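Uncharacterized protein (Pseudomonas aeruginosa, PDB 4NG2) probably acts as an antiactivator of quorum sensing by binding the transcriptional regulator LasR and blocking its action. Local coordinates at residues G72-A77 with V96-R101. Sequence-based numbering, arbitrary orientation.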
ATOM      1  N   GLY E  72     -22.377  -5.638  15.564  1.00112.33           N
ATOM      2  CA  GLY E  72     -22.600  -6.353  14.318  1.00112.67           C
ATOM      3  C   GLY E  72     -22.744  -5.536  13.042  1.00 94.89           C
ATOM      4  O   GLY E  72     -23.085  -6.096  12.006  1.00 94.03           O
ATOM      5  N   GLN E  73     -22.480  -4.234  13.092  1.00 59.44           N
ATOM      6  CA  GLN E  73     -22.701  -3.379  11.914  1.00 55.10           C
ATOM      7  C   GLN E  73     -21.451  -2.597  11.480  1.00 54.13           C
ATOM      8  O   GLN E  73     -21.513  -1.371  11.329  1.00 47.55           O
ATOM      9  CB  GLN E  73     -23.854  -2.400  12.186  1.00 63.38           C
ATOM     10  CG  GLN E  73     -25.250  -2.945  11.863  1.00 77.25           C
ATOM     11  CD  GLN E  73     -25.818  -2.409  10.540  1.00 74.16           C
ATOM     12  OE1 GLN E  73     -26.514  -3.117   9.801  1.00 67.46           O
ATOM     13  NE2 GLN E  73     -25.526  -1.149  10.247  1.00 83.76           N
ATOM     14  N   LEU E  74     -20.330  -3.296  11.272  1.00 49.25           N
ATOM     15  CA  LEU E  74     -19.018  -2.648  11.078  1.00 47.64           C
ATOM     16  C   LEU E  74     -18.861  -1.803   9.798  1.00 41.83           C
ATOM     17  O   LEU E  74     -18.288  -0.699   9.831  1.00 41.18           O
ATOM     18  CB  LEU E  74     -17.887  -3.684  11.142  1.00 44.98           C
ATOM     19  CG  LEU E  74     -16.459  -3.125  11.147  1.00 46.99           C
ATOM     20  CD1 LEU E  74     -16.158  -2.337  12.426  1.00 40.57           C
ATOM     21  CD2 LEU E  74     -15.425  -4.224  10.952  1.00 44.61           C
ATOM     22  N   TRP E  75     -19.342  -2.318   8.671  1.00 35.78           N
ATOM     23  CA  TRP E  75     -19.221  -1.578   7.411  1.00 39.43           C
ATOM     24  C   TRP E  75     -19.974  -0.258   7.448  1.00 41.02           C
ATOM     25  O   TRP E  75     -19.544   0.728   6.850  1.00 40.24           O
ATOM     26  CB  TRP E  75     -19.719  -2.408   6.239  1.00 32.81           C
ATOM     27  CG  TRP E  75     -19.913  -1.619   4.967  1.00 43.59           C
ATOM     28  CD1 TRP E  75     -21.098  -1.292   4.383  1.00 46.63           C
ATOM     29  CD2 TRP E  75     -18.888  -1.086   4.117  1.00 38.90           C
ATOM     30  NE1 TRP E  75     -20.878  -0.589   3.227  1.00 42.52           N
ATOM     31  CE2 TRP E  75     -19.532  -0.446   3.040  1.00 41.86           C
ATOM     32  CE3 TRP E  75     -17.487  -1.085   4.166  1.00 46.59           C
ATOM     33  CZ2 TRP E  75     -18.830   0.188   2.020  1.00 37.28           C
ATOM     34  CZ3 TRP E  75     -16.787  -0.453   3.151  1.00 42.86           C
ATOM     35  CH2 TRP E  75     -17.463   0.176   2.091  1.00 47.10           C
ATOM     36  N   THR E  76     -21.098  -0.246   8.148  1.00 37.25           N
ATOM     37  CA  THR E  76     -21.909   0.952   8.263  1.00 36.51           C
ATOM     38  C   THR E  76     -21.192   2.059   9.003  1.00 36.78           C
ATOM     39  O   THR E  76     -21.310   3.216   8.634  1.00 38.54           O
ATOM     40  CB  THR E  76     -23.194   0.678   9.026  1.00 41.12           C
ATOM     41  OG1 THR E  76     -24.039  -0.160   8.233  1.00 42.48           O
ATOM     42  CG2 THR E  76     -23.907   1.988   9.326  1.00 39.55           C
ATOM     43  N   ALA E  77     -20.460   1.724  10.055  1.00 33.99           N
ATOM     44  CA  ALA E  77     -19.782   2.771  10.812  1.00 35.45           C
ATOM     45  C   ALA E  77     -18.673   3.348   9.981  1.00 35.18           C
ATOM     46  O   ALA E  77     -18.375   4.543  10.032  1.00 37.10           O
ATOM     47  CB  ALA E  77     -19.224   2.234  12.120  1.00 38.46           C
ATOM     48  N   VAL E  96      -7.260   4.834   7.087  1.00 33.65           N
ATOM     49  CA  VAL E  96      -6.025   4.360   7.681  1.00 37.33           C
ATOM     50  C   VAL E  96      -6.173   4.319   9.211  1.00 36.92           C
ATOM     51  O   VAL E  96      -5.857   3.313   9.829  1.00 36.80           O
ATOM     52  CB  VAL E  96      -4.783   5.191   7.222  1.00 36.44           C
ATOM     53  CG1 VAL E  96      -3.552   4.828   8.037  1.00 28.04           C
ATOM     54  CG2 VAL E  96      -4.494   4.941   5.759  1.00 33.82           C
ATOM     55  N   ALA E  97      -6.704   5.380   9.812  1.00 38.07           N
ATOM     56  CA  ALA E  97      -6.846   5.423  11.271  1.00 40.47           C
ATOM     57  C   ALA E  97      -7.789   4.338  11.786  1.00 42.46           C
ATOM     58  O   ALA E  97      -7.444   3.583  12.687  1.00 44.44           O
ATOM     59  CB  ALA E  97      -7.314   6.789  11.727  1.00 38.13           C
ATOM     60  N   PHE E  98      -8.974   4.266  11.185  1.00 35.71           N
ATOM     61  CA  PHE E  98     -10.033   3.331  11.582  1.00 34.73           C
ATOM     62  C   PHE E  98      -9.547   1.879  11.493  1.00 39.02           C
ATOM     63  O   PHE E  98      -9.846   1.039  12.359  1.00 33.98           O
ATOM     64  CB  PHE E  98     -11.235   3.581  10.665  1.00 32.23           C
ATOM     65  CG  PHE E  98     -12.407   2.683  10.886  1.00 32.35           C
ATOM     66  CD1 PHE E  98     -12.390   1.376  10.440  1.00 27.50           C
ATOM     67  CD2 PHE E  98     -13.575   3.174  11.472  1.00 34.34           C
ATOM     68  CE1 PHE E  98     -13.508   0.546  10.623  1.00 31.17           C
ATOM     69  CE2 PHE E  98     -14.699   2.362  11.652  1.00 28.29           C
ATOM     70  CZ  PHE E  98     -14.671   1.052  11.225  1.00 28.25           C
ATOM     71  N   LEU E  99      -8.791   1.580  10.444  1.00 39.18           N
ATOM     72  CA  LEU E  99      -8.315   0.218  10.235  1.00 39.92           C
ATOM     73  C   LEU E  99      -7.157  -0.109  11.176  1.00 38.30           C
ATOM     74  O   LEU E  99      -7.078  -1.207  11.698  1.00 34.48           O
ATOM     75  CB  LEU E  99      -7.968  -0.017   8.763  1.00 40.19           C
ATOM     76  CG  LEU E  99      -9.234  -0.295   7.934  1.00 39.69           C
ATOM     77  CD1 LEU E  99      -9.088   0.068   6.460  1.00 39.33           C
ATOM     78  CD2 LEU E  99      -9.646  -1.746   8.075  1.00 35.36           C
ATOM     79  N   THR E 100      -6.287   0.861  11.424  1.00 41.61           N
ATOM     80  CA  THR E 100      -5.217   0.678  12.394  1.00 44.40           C
ATOM     81  C   THR E 100      -5.778   0.379  13.780  1.00 50.97           C
ATOM     82  O   THR E 100      -5.245  -0.466  14.514  1.00 45.89           O
ATOM     83  CB  THR E 100      -4.324   1.902  12.472  1.00 46.57           C
ATOM     84  OG1 THR E 100      -3.620   2.038  11.237  1.00 49.18           O
ATOM     85  CG2 THR E 100      -3.321   1.753  13.591  1.00 48.65           C
ATOM     86  N   ARG E 101      -6.862   1.068  14.123  1.00 52.00           N
ATOM     87  CA  ARG E 101      -7.571   0.809  15.368  1.00 51.49           C
ATOM     88  C   ARG E 101      -8.182  -0.593  15.397  1.00 53.07           C
ATOM     89  O   ARG E 101      -8.199  -1.231  16.448  1.00 59.45           O
ATOM     90  CB  ARG E 101      -8.628   1.882  15.649  1.00 49.78           C
ATOM     91  CG  ARG E 101      -9.178   1.802  17.064  1.00 54.78           C
ATOM     92  CD  ARG E 101      -8.047   1.575  18.069  1.00 60.74           C
ATOM     93  NE  ARG E 101      -8.523   1.328  19.430  1.00 56.54           N
ATOM     94  CZ  ARG E 101      -8.684   0.120  19.974  1.00 59.32           C
ATOM     95  NH1 ARG E 101      -8.411  -0.977  19.282  1.00 60.82           N
ATOM     96  NH2 ARG E 101      -9.125   0.008  21.221  1.00 63.24           N
TER
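V96 O, on the helix that carries F98 toward L74 and A77, is gripped twice by T100. T100 N gives V96 O the ordinary helical bond at 3.0 Å, and T100 OG1 bonds to the same V96 O at 2.9 Å. The hydroxyl sits above the carbonyl plane, 37° out of it, and the amide arrives from the opposite face. This local bond ties the T100 side chain back onto its own helix. The contact between the segments is apolar and small, burying 114 Å² in all, and F98 supplies more than half of that. With CG anti to the backbone N (chi1 178°), the phenyl group reaches straight out from 96-101 and brings its far end to the first turn of the other helix. There F98 CZ meets L74 CD1 at 3.9 Å, while F98 CE2 lies 4.4 Å from A77 C; both approach the ring obliquely. L74 points its first bond past the other helix, but with CG anti to the backbone N (chi1 -172°) its end comes nearer, and the two side chains slide by in opposite directions. A77, one turn further on, faces F98 directly and lets the ring come close to the backbone. The helices stay well apart, A77 and F98 having their CA atoms 9.8 Å from each other. Q73 holds the N-cap position of helix 74-83, and L74 N is hydrogen-bonded to Q103 OE1 of a second subunit, whose L99 also packs on L74 and F98. Within the chain, F78 meets the F98 ring edge-to-face, helix 52-66 adds W65 against L74 and A62 against F98, and strands 31-34 and 43-46 cover another side of helix 88-107 through I34 and L43, both touching T100.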